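Local atomic coordinates of oxidoreductase, short chain dehydrogenase/reductase family protein (Bifidobacterium adolescentis L2-32, PDB entry 6OW4), a protein that acts as an NADH-dependent 20beta-hydroxysteroid dehydrogenase of the short-chain dehydrogenase/reductase family. Residues G130-G135 and T195-Y200; A206-S211 and T227-Y232; A180-H185 and R286-Y291. All coordinates share one frame; numbering follows the deposited sequence.

Contact 1: residues G130-G135 and T195-Y200. With NAD (nicotinamide-adenine-dinucleotide), chain N.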
loop_
_atom_site.group_PDB
_atom_site.type_symbol
_atom_site.label_atom_id
_atom_site.label_comp_id
_atom_site.label_asym_id
_atom_site.label_seq_id
_atom_site.Cartn_x
_atom_site.Cartn_y
_atom_site.Cartn_z
ATOM N N GLY F 130 -5.918 -7.534 22.575
ATOM C CA GLY F 130 -6.797 -7.878 21.441
ATOM C C GLY F 130 -7.337 -9.289 21.583
ATOM O O GLY F 130 -6.886 -9.999 22.504
ATOM N N VAL F 131 -8.267 -9.684 20.711
ATOM C CA VAL F 131 -8.975 -10.997 20.788
ATOM C C VAL F 131 -9.487 -11.374 19.394
ATOM O O VAL F 131 -9.856 -10.462 18.631
ATOM C CB VAL F 131 -10.122 -10.943 21.819
ATOM C CG1 VAL F 131 -11.303 -10.125 21.320
ATOM C CG2 VAL F 131 -10.576 -12.329 22.239
ATOM N N ASN F 132 -9.494 -12.674 19.085
ATOM C CA ASN F 132 -10.177 -13.258 17.899
ATOM C C ASN F 132 -11.365 -14.082 18.408
ATOM O O ASN F 132 -11.136 -15.037 19.175
ATOM C CB ASN F 132 -9.217 -14.083 17.036
ATOM C CG ASN F 132 -9.689 -14.259 15.605
ATOM O OD1 ASN F 132 -10.794 -13.853 15.245
ATOM N ND2 ASN F 132 -8.852 -14.861 14.777
ATOM N N VAL F 133 -12.583 -13.701 18.014
ATOM C CA VAL F 133 -13.862 -14.305 18.492
ATOM C C VAL F 133 -14.249 -15.430 17.534
ATOM O O VAL F 133 -14.175 -15.255 16.320
ATOM C CB VAL F 133 -14.970 -13.239 18.596
ATOM C CG1 VAL F 133 -16.241 -13.799 19.217
ATOM C CG2 VAL F 133 -14.494 -12.011 19.360
ATOM N N PRO F 134 -14.642 -16.624 18.039
ATOM C CA PRO F 134 -15.127 -17.706 17.177
ATOM C C PRO F 134 -16.354 -17.325 16.331
ATOM O O PRO F 134 -17.168 -16.550 16.795
ATOM C CB PRO F 134 -15.500 -18.815 18.171
ATOM C CG PRO F 134 -14.646 -18.529 19.384
ATOM C CD PRO F 134 -14.585 -17.019 19.456
ATOM N N GLY F 135 -16.450 -17.885 15.120
ATOM C CA GLY F 135 -17.527 -17.614 14.145
ATOM C C GLY F 135 -17.364 -16.261 13.468
ATOM O O GLY F 135 -18.391 -15.672 13.086
ATOM N N THR F 195 -9.312 -17.694 6.625
ATOM C CA THR F 195 -9.553 -17.958 8.070
ATOM C C THR F 195 -10.674 -17.042 8.560
ATOM O O THR F 195 -10.914 -15.991 7.971
ATOM C CB THR F 195 -8.286 -17.748 8.912
ATOM O OG1 THR F 195 -7.915 -16.371 8.842
ATOM C CG2 THR F 195 -7.125 -18.610 8.469
ATOM N N PRO F 196 -11.398 -17.410 9.642
ATOM C CA PRO F 196 -12.387 -16.513 10.243
ATOM C C PRO F 196 -11.738 -15.304 10.941
ATOM O O PRO F 196 -11.507 -15.360 12.139
ATOM C CB PRO F 196 -13.122 -17.424 11.238
ATOM C CG PRO F 196 -12.091 -18.470 11.606
ATOM C CD PRO F 196 -11.325 -18.711 10.324
ATOM N N VAL F 197 -11.467 -14.242 10.173
ATOM C CA VAL F 197 -10.828 -12.976 10.651
ATOM C C VAL F 197 -11.530 -11.772 10.001
ATOM O O VAL F 197 -10.845 -10.768 9.718
ATOM C CB VAL F 197 -9.308 -12.975 10.371
ATOM C CG1 VAL F 197 -8.584 -14.018 11.208
ATOM C CG2 VAL F 197 -8.987 -13.166 8.894
ATOM N N ASN F 198 -12.850 -11.859 9.801
ATOM C CA ASN F 198 -13.680 -10.826 9.120
ATOM C C ASN F 198 -13.644 -9.523 9.931
ATOM O O ASN F 198 -13.086 -8.530 9.430
ATOM C CB ASN F 198 -15.114 -11.318 8.904
ATOM C CG ASN F 198 -15.993 -10.320 8.177
ATOM O OD1 ASN F 198 -15.543 -9.244 7.795
ATOM N ND2 ASN F 198 -17.253 -10.674 7.977
ATOM N N ALA F 199 -14.239 -9.530 11.128
ATOM C CA ALA F 199 -14.269 -8.386 12.068
ATOM C C ALA F 199 -12.859 -8.129 12.606
ATOM O O ALA F 199 -12.491 -6.953 12.745
ATOM C CB ALA F 199 -15.239 -8.656 13.190
ATOM N N TYR F 200 -12.110 -9.194 12.900
ATOM C CA TYR F 200 -10.745 -9.133 13.486
ATOM C C TYR F 200 -9.840 -8.276 12.598
ATOM O O TYR F 200 -9.227 -7.326 13.113
ATOM C CB TYR F 200 -10.149 -10.530 13.648
ATOM C CG TYR F 200 -8.745 -10.528 14.196
ATOM C CD1 TYR F 200 -8.510 -10.308 15.544
ATOM C CD2 TYR F 200 -7.652 -10.729 13.369
ATOM C CE1 TYR F 200 -7.224 -10.295 16.060
ATOM C CE2 TYR F 200 -6.360 -10.722 13.868
ATOM C CZ TYR F 200 -6.146 -10.504 15.218
ATOM O OH TYR F 200 -4.878 -10.499 15.713
HETATM P PA NAD N . -3.206 -13.594 23.803
HETATM O O1A NAD N . -4.645 -13.950 23.618
HETATM O O2A NAD N . -2.635 -14.345 25.014
HETATM O O5B NAD N . -3.018 -12.032 24.040
HETATM C C5B NAD N . -4.149 -11.162 24.102
HETATM C C4B NAD N . -4.188 -10.536 25.526
HETATM O O4B NAD N . -5.178 -9.325 25.471
HETATM C C3B NAD N . -4.618 -11.344 26.402
HETATM O O3B NAD N . -3.715 -11.430 27.563
HETATM C C2B NAD N . -6.092 -10.763 26.906
HETATM O O2B NAD N . -6.298 -11.071 28.316
HETATM C C1B NAD N . -6.060 -9.506 26.711
HETATM N N9A NAD N . -7.446 -9.008 26.435
HETATM C C8A NAD N . -8.458 -9.292 25.583
HETATM N N7A NAD N . -9.492 -8.460 25.865
HETATM C C5A NAD N . -9.119 -7.668 26.890
HETATM C C6A NAD N . -9.802 -6.646 27.564
HETATM N N6A NAD N . -11.092 -6.044 27.470
HETATM N N1A NAD N . -9.197 -5.985 28.579
HETATM C C2A NAD N . -7.916 -6.313 28.953
HETATM N N3A NAD N . -7.236 -7.325 28.286
HETATM C C4A NAD N . -7.849 -7.997 27.255
HETATM O O3 NAD N . -2.378 -14.026 22.447
HETATM P PN NAD N . -1.265 -13.096 21.743
HETATM O O1N NAD N . -0.663 -13.862 20.600
HETATM O O2N NAD N . -0.181 -12.744 22.764
HETATM O O5D NAD N . -1.969 -11.786 21.166
HETATM C C5D NAD N . -1.549 -10.489 21.564
HETATM C C4D NAD N . -1.941 -9.463 20.469
HETATM O O4D NAD N . -1.312 -9.741 19.360
HETATM C C3D NAD N . -3.424 -9.543 20.156
HETATM O O3D NAD N . -3.945 -8.280 20.052
HETATM C C2D NAD N . -3.489 -10.281 18.786
HETATM O O2D NAD N . -4.737 -9.859 18.092
HETATM C C1D NAD N . -2.415 -9.902 18.184
HETATM N N1N NAD N . -1.900 -10.846 17.186
HETATM C C2N NAD N . -1.364 -12.067 17.573
HETATM C C3N NAD N . -0.871 -12.962 16.610
HETATM C C7N NAD N . -0.280 -14.331 17.023
HETATM O O7N NAD N . -0.351 -15.274 16.256
HETATM N N7N NAD N . 0.351 -14.509 18.284
HETATM C C4N NAD N . -0.914 -12.621 15.271
HETATM C C5N NAD N . -1.443 -11.401 14.880
HETATM C C6N NAD N . -1.928 -10.512 15.849
#

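Contact 2: residues A206-S211 and T227-Y232. With NAD (nicotinamide-adenine-dinucleotide), chain N.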
loop_
_atom_site.group_PDB
_atom_site.type_symbol
_atom_site.label_atom_id
_atom_site.label_comp_id
_atom_site.label_asym_id
_atom_site.label_seq_id
_atom_site.Cartn_x
_atom_site.Cartn_y
_atom_site.Cartn_z
ATOM N N ALA F 206 -8.190 -0.778 11.059
ATOM C CA ALA F 206 -8.681 0.467 11.696
ATOM C C ALA F 206 -7.624 0.991 12.672
ATOM O O ALA F 206 -7.340 2.202 12.638
ATOM C CB ALA F 206 -9.996 0.218 12.390
ATOM N N ILE F 207 -7.071 0.102 13.503
ATOM C CA ILE F 207 -5.976 0.408 14.472
ATOM C C ILE F 207 -4.802 1.027 13.705
ATOM O O ILE F 207 -4.233 2.014 14.206
ATOM C CB ILE F 207 -5.563 -0.854 15.261
ATOM C CG1 ILE F 207 -6.632 -1.245 16.285
ATOM C CG2 ILE F 207 -4.205 -0.668 15.924
ATOM C CD1 ILE F 207 -6.501 -2.657 16.802
ATOM N N MET F 208 -4.467 0.472 12.536
ATOM C CA MET F 208 -3.336 0.932 11.684
ATOM C C MET F 208 -3.540 2.398 11.283
ATOM O O MET F 208 -2.632 3.207 11.547
ATOM C CB MET F 208 -3.192 0.070 10.425
ATOM C CG MET F 208 -2.403 -1.210 10.654
ATOM S SD MET F 208 -2.105 -2.135 9.122
ATOM C CE MET F 208 -1.067 -0.968 8.243
ATOM N N GLU F 209 -4.685 2.728 10.678
ATOM C CA GLU F 209 -4.988 4.092 10.162
ATOM C C GLU F 209 -5.243 5.051 11.334
ATOM O O GLU F 209 -5.077 6.273 11.139
ATOM C CB GLU F 209 -6.174 4.052 9.195
ATOM C CG GLU F 209 -6.425 5.367 8.474
ATOM C CD GLU F 209 -5.226 5.955 7.747
ATOM O OE1 GLU F 209 -4.419 5.173 7.210
ATOM O OE2 GLU F 209 -5.096 7.197 7.722
ATOM N N HIS F 210 -5.628 4.528 12.503
ATOM C CA HIS F 210 -5.758 5.302 13.769
ATOM C C HIS F 210 -4.364 5.759 14.220
ATOM O O HIS F 210 -4.194 6.964 14.485
ATOM C CB HIS F 210 -6.495 4.483 14.841
ATOM C CG HIS F 210 -6.450 5.085 16.207
ATOM N ND1 HIS F 210 -6.956 6.341 16.478
ATOM C CD2 HIS F 210 -5.973 4.610 17.378
ATOM C CE1 HIS F 210 -6.792 6.615 17.756
ATOM N NE2 HIS F 210 -6.190 5.568 18.332
ATOM N N SER F 211 -3.408 4.827 14.291
ATOM C CA SER F 211 -1.987 5.082 14.654
ATOM C C SER F 211 -1.397 6.129 13.702
ATOM O O SER F 211 -0.725 7.056 14.187
ATOM C CB SER F 211 -1.182 3.803 14.644
ATOM O OG SER F 211 0.173 4.051 14.994
ATOM N N THR F 227 2.749 0.899 14.267
ATOM C CA THR F 227 2.091 -0.421 14.426
ATOM C C THR F 227 3.095 -1.540 14.143
ATOM O O THR F 227 4.021 -1.329 13.336
ATOM C CB THR F 227 0.875 -0.551 13.505
ATOM O OG1 THR F 227 1.326 -0.357 12.166
ATOM C CG2 THR F 227 -0.212 0.445 13.835
ATOM N N ILE F 228 2.900 -2.681 14.803
ATOM C CA ILE F 228 3.584 -3.970 14.510
ATOM C C ILE F 228 2.516 -4.936 13.995
ATOM O O ILE F 228 1.507 -5.121 14.698
ATOM C CB ILE F 228 4.310 -4.497 15.762
ATOM C CG1 ILE F 228 5.321 -3.473 16.285
ATOM C CG2 ILE F 228 4.964 -5.846 15.489
ATOM C CD1 ILE F 228 5.940 -3.842 17.612
ATOM N N SER F 229 2.721 -5.492 12.799
ATOM C CA SER F 229 1.801 -6.449 12.132
ATOM C C SER F 229 2.428 -7.838 12.144
ATOM O O SER F 229 2.949 -8.292 11.125
ATOM C CB SER F 229 1.481 -5.994 10.736
ATOM O OG SER F 229 0.745 -4.782 10.765
ATOM N N PRO F 230 2.406 -8.555 13.292
ATOM C CA PRO F 230 2.992 -9.891 13.362
ATOM C C PRO F 230 2.232 -10.870 12.456
ATOM O O PRO F 230 1.034 -10.714 12.299
ATOM C CB PRO F 230 2.864 -10.284 14.843
ATOM C CG PRO F 230 1.728 -9.433 15.361
ATOM C CD PRO F 230 1.803 -8.144 14.570
ATOM N N GLY F 231 2.953 -11.825 11.865
ATOM C CA GLY F 231 2.367 -12.971 11.147
ATOM C C GLY F 231 1.981 -14.061 12.128
ATOM O O GLY F 231 1.509 -13.720 13.228
ATOM N N TYR F 232 2.184 -15.326 11.757
ATOM C CA TYR F 232 1.968 -16.496 12.644
ATOM C C TYR F 232 3.081 -16.514 13.699
ATOM O O TYR F 232 4.234 -16.829 13.346
ATOM C CB TYR F 232 1.906 -17.788 11.827
ATOM C CG TYR F 232 0.727 -17.872 10.889
ATOM C CD1 TYR F 232 -0.572 -17.872 11.372
ATOM C CD2 TYR F 232 0.905 -17.957 9.517
ATOM C CE1 TYR F 232 -1.662 -17.949 10.520
ATOM C CE2 TYR F 232 -0.173 -18.036 8.650
ATOM C CZ TYR F 232 -1.462 -18.033 9.153
ATOM O OH TYR F 232 -2.532 -18.113 8.306
HETATM P PA NAD N . -3.206 -13.594 23.803
HETATM O O1A NAD N . -4.645 -13.950 23.618
HETATM O O2A NAD N . -2.635 -14.345 25.014
HETATM O O5B NAD N . -3.018 -12.032 24.040
HETATM C C5B NAD N . -4.149 -11.162 24.102
HETATM C C4B NAD N . -4.188 -10.536 25.526
HETATM O O4B NAD N . -5.178 -9.325 25.471
HETATM C C3B NAD N . -4.618 -11.344 26.402
HETATM O O3B NAD N . -3.715 -11.430 27.563
HETATM C C2B NAD N . -6.092 -10.763 26.906
HETATM O O2B NAD N . -6.298 -11.071 28.316
HETATM C C1B NAD N . -6.060 -9.506 26.711
HETATM N N9A NAD N . -7.446 -9.008 26.435
HETATM C C8A NAD N . -8.458 -9.292 25.583
HETATM N N7A NAD N . -9.492 -8.460 25.865
HETATM C C5A NAD N . -9.119 -7.668 26.890
HETATM C C6A NAD N . -9.802 -6.646 27.564
HETATM N N6A NAD N . -11.092 -6.044 27.470
HETATM N N1A NAD N . -9.197 -5.985 28.579
HETATM C C2A NAD N . -7.916 -6.313 28.953
HETATM N N3A NAD N . -7.236 -7.325 28.286
HETATM C C4A NAD N . -7.849 -7.997 27.255
HETATM O O3 NAD N . -2.378 -14.026 22.447
HETATM P PN NAD N . -1.265 -13.096 21.743
HETATM O O1N NAD N . -0.663 -13.862 20.600
HETATM O O2N NAD N . -0.181 -12.744 22.764
HETATM O O5D NAD N . -1.969 -11.786 21.166
HETATM C C5D NAD N . -1.549 -10.489 21.564
HETATM C C4D NAD N . -1.941 -9.463 20.469
HETATM O O4D NAD N . -1.312 -9.741 19.360
HETATM C C3D NAD N . -3.424 -9.543 20.156
HETATM O O3D NAD N . -3.945 -8.280 20.052
HETATM C C2D NAD N . -3.489 -10.281 18.786
HETATM O O2D NAD N . -4.737 -9.859 18.092
HETATM C C1D NAD N . -2.415 -9.902 18.184
HETATM N N1N NAD N . -1.900 -10.846 17.186
HETATM C C2N NAD N . -1.364 -12.067 17.573
HETATM C C3N NAD N . -0.871 -12.962 16.610
HETATM C C7N NAD N . -0.280 -14.331 17.023
HETATM O O7N NAD N . -0.351 -15.274 16.256
HETATM N N7N NAD N . 0.351 -14.509 18.284
HETATM C C4N NAD N . -0.914 -12.621 15.271
HETATM C C5N NAD N . -1.443 -11.401 14.880
HETATM C C6N NAD N . -1.928 -10.512 15.849
HETATM O O HOH W 1 0.181 1.892 10.819
#

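Contact 3: residues A180-H185 and R286-Y291. Unlike the reference sequence in segment 180-185: Ala181 (reference Ser). With NAD (nicotinamide-adenine-dinucleotide), chain N.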
loop_
_atom_site.group_PDB
_atom_site.type_symbol
_atom_site.label_atom_id
_atom_site.label_comp_id
_atom_site.label_asym_id
_atom_site.label_seq_id
_atom_site.Cartn_x
_atom_site.Cartn_y
_atom_site.Cartn_z
ATOM N N ALA F 180 -1.133 -4.487 15.474
ATOM C CA ALA F 180 -2.061 -4.747 14.350
ATOM C C ALA F 180 -2.013 -6.246 14.027
ATOM O O ALA F 180 -1.899 -7.044 14.978
ATOM C CB ALA F 180 -1.696 -3.882 13.167
ATOM N N ALA F 181 -2.115 -6.611 12.745
ATOM C CA ALA F 181 -1.953 -7.991 12.232
ATOM C C ALA F 181 -1.936 -7.963 10.701
ATOM O O ALA F 181 -2.291 -6.913 10.119
ATOM C CB ALA F 181 -3.059 -8.882 12.742
ATOM N N LEU F 182 -1.545 -9.081 10.081
ATOM C CA LEU F 182 -1.595 -9.277 8.607
ATOM C C LEU F 182 -3.047 -9.466 8.160
ATOM O O LEU F 182 -3.322 -9.232 6.968
ATOM C CB LEU F 182 -0.741 -10.486 8.216
ATOM C CG LEU F 182 0.749 -10.207 8.038
ATOM C CD1 LEU F 182 1.488 -11.507 7.789
ATOM C CD2 LEU F 182 1.002 -9.224 6.900
ATOM N N SER F 183 -3.930 -9.878 9.080
ATOM C CA SER F 183 -5.407 -9.899 8.907
ATOM C C SER F 183 -5.902 -8.490 8.551
ATOM O O SER F 183 -6.912 -8.386 7.828
ATOM C CB SER F 183 -6.089 -10.430 10.139
ATOM O OG SER F 183 -5.529 -11.675 10.527
ATOM N N GLY F 184 -5.208 -7.459 9.052
ATOM C CA GLY F 184 -5.445 -6.034 8.743
ATOM C C GLY F 184 -4.987 -5.652 7.343
ATOM O O GLY F 184 -5.437 -4.601 6.854
ATOM N N HIS F 185 -4.111 -6.456 6.727
ATOM C CA HIS F 185 -3.584 -6.265 5.348
ATOM C C HIS F 185 -4.250 -7.238 4.370
ATOM O O HIS F 185 -4.630 -6.798 3.266
ATOM C CB HIS F 185 -2.067 -6.477 5.316
ATOM C CG HIS F 185 -1.289 -5.459 6.077
ATOM N ND1 HIS F 185 -0.539 -5.787 7.188
ATOM C CD2 HIS F 185 -1.132 -4.133 5.887
ATOM C CE1 HIS F 185 0.049 -4.705 7.650
ATOM N NE2 HIS F 185 -0.297 -3.677 6.869
ATOM N N ARG F 286 5.993 -5.056 9.660
ATOM C CA ARG F 286 5.497 -6.451 9.538
ATOM C C ARG F 286 6.592 -7.399 10.037
ATOM O O ARG F 286 7.750 -7.243 9.606
ATOM C CB ARG F 286 5.099 -6.760 8.093
ATOM C CG ARG F 286 4.030 -5.827 7.542
ATOM C CD ARG F 286 3.530 -6.218 6.165
ATOM N NE ARG F 286 2.923 -5.080 5.484
ATOM C CZ ARG F 286 2.259 -5.143 4.333
ATOM N NH1 ARG F 286 2.097 -6.301 3.715
ATOM N NH2 ARG F 286 1.750 -4.045 3.802
ATOM N N VAL F 287 6.229 -8.327 10.925
ATOM C CA VAL F 287 7.132 -9.372 11.489
ATOM C C VAL F 287 6.470 -10.731 11.233
ATOM O O VAL F 287 5.882 -11.290 12.177
ATOM C CB VAL F 287 7.410 -9.115 12.983
ATOM C CG1 VAL F 287 8.510 -10.015 13.520
ATOM C CG2 VAL F 287 7.748 -7.655 13.248
ATOM N N ASP F 288 6.554 -11.221 9.990
ATOM C CA ASP F 288 5.708 -12.329 9.467
ATOM C C ASP F 288 6.533 -13.394 8.730
ATOM O O ASP F 288 5.909 -14.278 8.105
ATOM C CB ASP F 288 4.627 -11.772 8.537
ATOM C CG ASP F 288 5.159 -11.082 7.291
ATOM O OD1 ASP F 288 6.395 -10.984 7.150
ATOM O OD2 ASP F 288 4.332 -10.646 6.469
ATOM N N GLY F 289 7.867 -13.324 8.790
ATOM C CA GLY F 289 8.777 -14.269 8.112
ATOM C C GLY F 289 8.552 -14.334 6.606
ATOM O O GLY F 289 8.781 -15.415 6.026
ATOM N N GLY F 290 8.129 -13.223 5.993
ATOM C CA GLY F 290 7.989 -13.072 4.531
ATOM C C GLY F 290 6.598 -13.417 4.021
ATOM O O GLY F 290 6.446 -13.510 2.788
ATOM N N TYR F 291 5.615 -13.594 4.911
ATOM C CA TYR F 291 4.210 -13.926 4.547
ATOM C C TYR F 291 3.691 -12.915 3.517
ATOM O O TYR F 291 3.092 -13.345 2.511
ATOM C CB TYR F 291 3.293 -13.955 5.775
ATOM C CG TYR F 291 1.849 -14.259 5.454
ATOM C CD1 TYR F 291 1.003 -13.277 4.961
ATOM C CD2 TYR F 291 1.330 -15.534 5.612
ATOM C CE1 TYR F 291 -0.320 -13.545 4.648
ATOM C CE2 TYR F 291 0.009 -15.820 5.304
ATOM C CZ TYR F 291 -0.821 -14.823 4.818
ATOM O OH TYR F 291 -2.123 -15.093 4.507
HETATM P PA NAD N . -3.206 -13.594 23.803
HETATM O O1A NAD N . -4.645 -13.950 23.618
HETATM O O2A NAD N . -2.635 -14.345 25.014
HETATM O O5B NAD N . -3.018 -12.032 24.040
HETATM C C5B NAD N . -4.149 -11.162 24.102
HETATM C C4B NAD N . -4.188 -10.536 25.526
HETATM O O4B NAD N . -5.178 -9.325 25.471
HETATM C C3B NAD N . -4.618 -11.344 26.402
HETATM O O3B NAD N . -3.715 -11.430 27.563
HETATM C C2B NAD N . -6.092 -10.763 26.906
HETATM O O2B NAD N . -6.298 -11.071 28.316
HETATM C C1B NAD N . -6.060 -9.506 26.711
HETATM N N9A NAD N . -7.446 -9.008 26.435
HETATM C C8A NAD N . -8.458 -9.292 25.583
HETATM N N7A NAD N . -9.492 -8.460 25.865
HETATM C C5A NAD N . -9.119 -7.668 26.890
HETATM C C6A NAD N . -9.802 -6.646 27.564
HETATM N N6A NAD N . -11.092 -6.044 27.470
HETATM N N1A NAD N . -9.197 -5.985 28.579
HETATM C C2A NAD N . -7.916 -6.313 28.953
HETATM N N3A NAD N . -7.236 -7.325 28.286
HETATM C C4A NAD N . -7.849 -7.997 27.255
HETATM O O3 NAD N . -2.378 -14.026 22.447
HETATM P PN NAD N . -1.265 -13.096 21.743
HETATM O O1N NAD N . -0.663 -13.862 20.600
HETATM O O2N NAD N . -0.181 -12.744 22.764
HETATM O O5D NAD N . -1.969 -11.786 21.166
HETATM C C5D NAD N . -1.549 -10.489 21.564
HETATM C C4D NAD N . -1.941 -9.463 20.469
HETATM O O4D NAD N . -1.312 -9.741 19.360
HETATM C C3D NAD N . -3.424 -9.543 20.156
HETATM O O3D NAD N . -3.945 -8.280 20.052
HETATM C C2D NAD N . -3.489 -10.281 18.786
HETATM O O2D NAD N . -4.737 -9.859 18.092
HETATM C C1D NAD N . -2.415 -9.902 18.184
HETATM N N1N NAD N . -1.900 -10.846 17.186
HETATM C C2N NAD N . -1.364 -12.067 17.573
HETATM C C3N NAD N . -0.871 -12.962 16.610
HETATM C C7N NAD N . -0.280 -14.331 17.023
HETATM O O7N NAD N . -0.351 -15.274 16.256
HETATM N N7N NAD N . 0.351 -14.509 18.284
HETATM C C4N NAD N . -0.914 -12.621 15.271
HETATM C C5N NAD N . -1.443 -11.401 14.880
HETATM C C6N NAD N . -1.928 -10.512 15.849
#

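Contact 1: residues G130-G135 and T195-Y200
Tyr200 passes Asn132 and then Val131 on its way from helix 198-217 to the cofactor. Its CB lies 3.7 Å from Asn132 OD1. CG, anti to the backbone N (chi1 178°), stays beside the same amide, 4.0 Å from Asn132 OD1, and from there the ring runs past the loop 130-135. Over one face of the ring sits the Asn132 amide, which contributes ND2; the amide and ring planes are only 21° apart, although the two side chains cross at about a right angle. The ring edge faces Val131: CD1 is 3.4 Å from the carbonyl O of Val131, near the ring plane, and CE1 is 3.7 Å from the same Val131 O. At the tip, Tyr200 OH hydrogen-bonds in the ring plane to NAD O2D, a bond modelled as very short at 2.5 Å. Asn132 ND2 also lies 3.7 Å from CG1 of Val197, the N-cap residue of the helix. Gly130 N adds a weak hydrogen bond to NAD O4B, while its CA passes close to O3D, where a side chain would clash. Tyr200 and Lys204, which also binds NAD, form the Tyr-x-x-x-Lys pair characteristic of the short-chain dehydrogenase/reductase active site.

Contact 2: residues A206-S211 and T227-Y232
Thr227 packs against Ser211 and Met208 where helix 198-217 of a Rossmann-type beta-alpha-beta unit lies on strand 223-230, the strand that follows it. The short helix and strand segments run nearly antiparallel, at 155°, with their axes 9.4 Å apart at closest approach. The tight part centres on one methyl group. Thr227 CG2 is anti to its carbonyl carbon, and it fits against the helix 3.6 Å from Ser211 CB and 3.8 Å from Met208 CA. Phe178 of strand 174-179 adds to this buried side, touching Ile207, Ser211 and Thr227, and the Ser211 hydroxyl is paired with Ser225.

On the Met208 side the fit is looser. Met208, partly exposed, crosses Thr227 at about a right angle, and its SD comes no nearer than 4.2 Å to Ser229 OG. Asp284 OD1 of the neighbouring strand hydrogen-bonds to both Thr227 OG1 and Ser229 OG. No direct hydrogen bond joins 206-211 to 227-232. One water bridges them instead, donating to Met208 O at 3.2 Å and to Thr227 OG1 at 2.9 Å.

Contact 3: residues A180-H185 and R286-Y291
His185 and Arg286 stack where the loop after strand 174-179 meets the end of strand 284-287, one of the two outermost strands within the chain of the Rossmann-type sheet. The side chains reach tip to tip and the guanidinium lies flat on the imidazole, planes 20° apart. Arg286 CZ stands 3.8 Å above the ring plane of His185, over its centre; Arg286 NE falls 3.6 Å from His185 CE1, and Arg286 NH2 sits near CD2. An extended chain from CG to NE carries the Arg286 group there. An alanine in place of His185 would probably leave that face of the guanidinium without its stacking partner and the group freer to turn.

Van der Waals packing centres on Leu182, whose two methyls divide the work. CD1 lies between Asp288 and Tyr291, 3.4 Å from Tyr291 CD1, while CD2 lies 4.0 Å from Arg286 CD, the side chains crossing at about a right angle. Both methyls also border Asp288 OD2, 3.6 Å from Leu182 CD2.

Hydrogen bonds lie within each segment or lead outside, none crossing between them. A type I' turn runs from Asp288 to Tyr291, with positive phi at Gly289 and Gly290. Asp288 OD2 accepts from Ser292 N, and His185 O is hydrogen-bonded to Arg212 NH2 of the second subunit. An Asx turn is closed by Gly290 N donating at 3.1 Å to Asp288 OD1, from 56° out of the carboxylate plane.

How the contacts relate
All three contacts border the NAD site. Contacts 1 and 2 share helix 198-217, yet their nearest atoms remain about 5 Å apart. Contact 3 touches both: Tyr200 OH of contact 1 lies 3.8 Å from CB of Ala181, a serine in the reference sequence, and the sheet joins contact 3 to contact 2 through probable hydrogen bonds from Ala180 N to Ile228 O (2.8 Å) and from Gly231 N to Val287 O (3.0 Å). Around the nicotinamide, Ala181 CB approaches NAD C5N to 3.7 Å and Gly231 O approaches NAD C4N to 3.4 Å, while contact 1 reaches both riboses. Along the chain, contact 2 is nested within the loop closed by contact 3, whereas contacts 1 and 3 interleave.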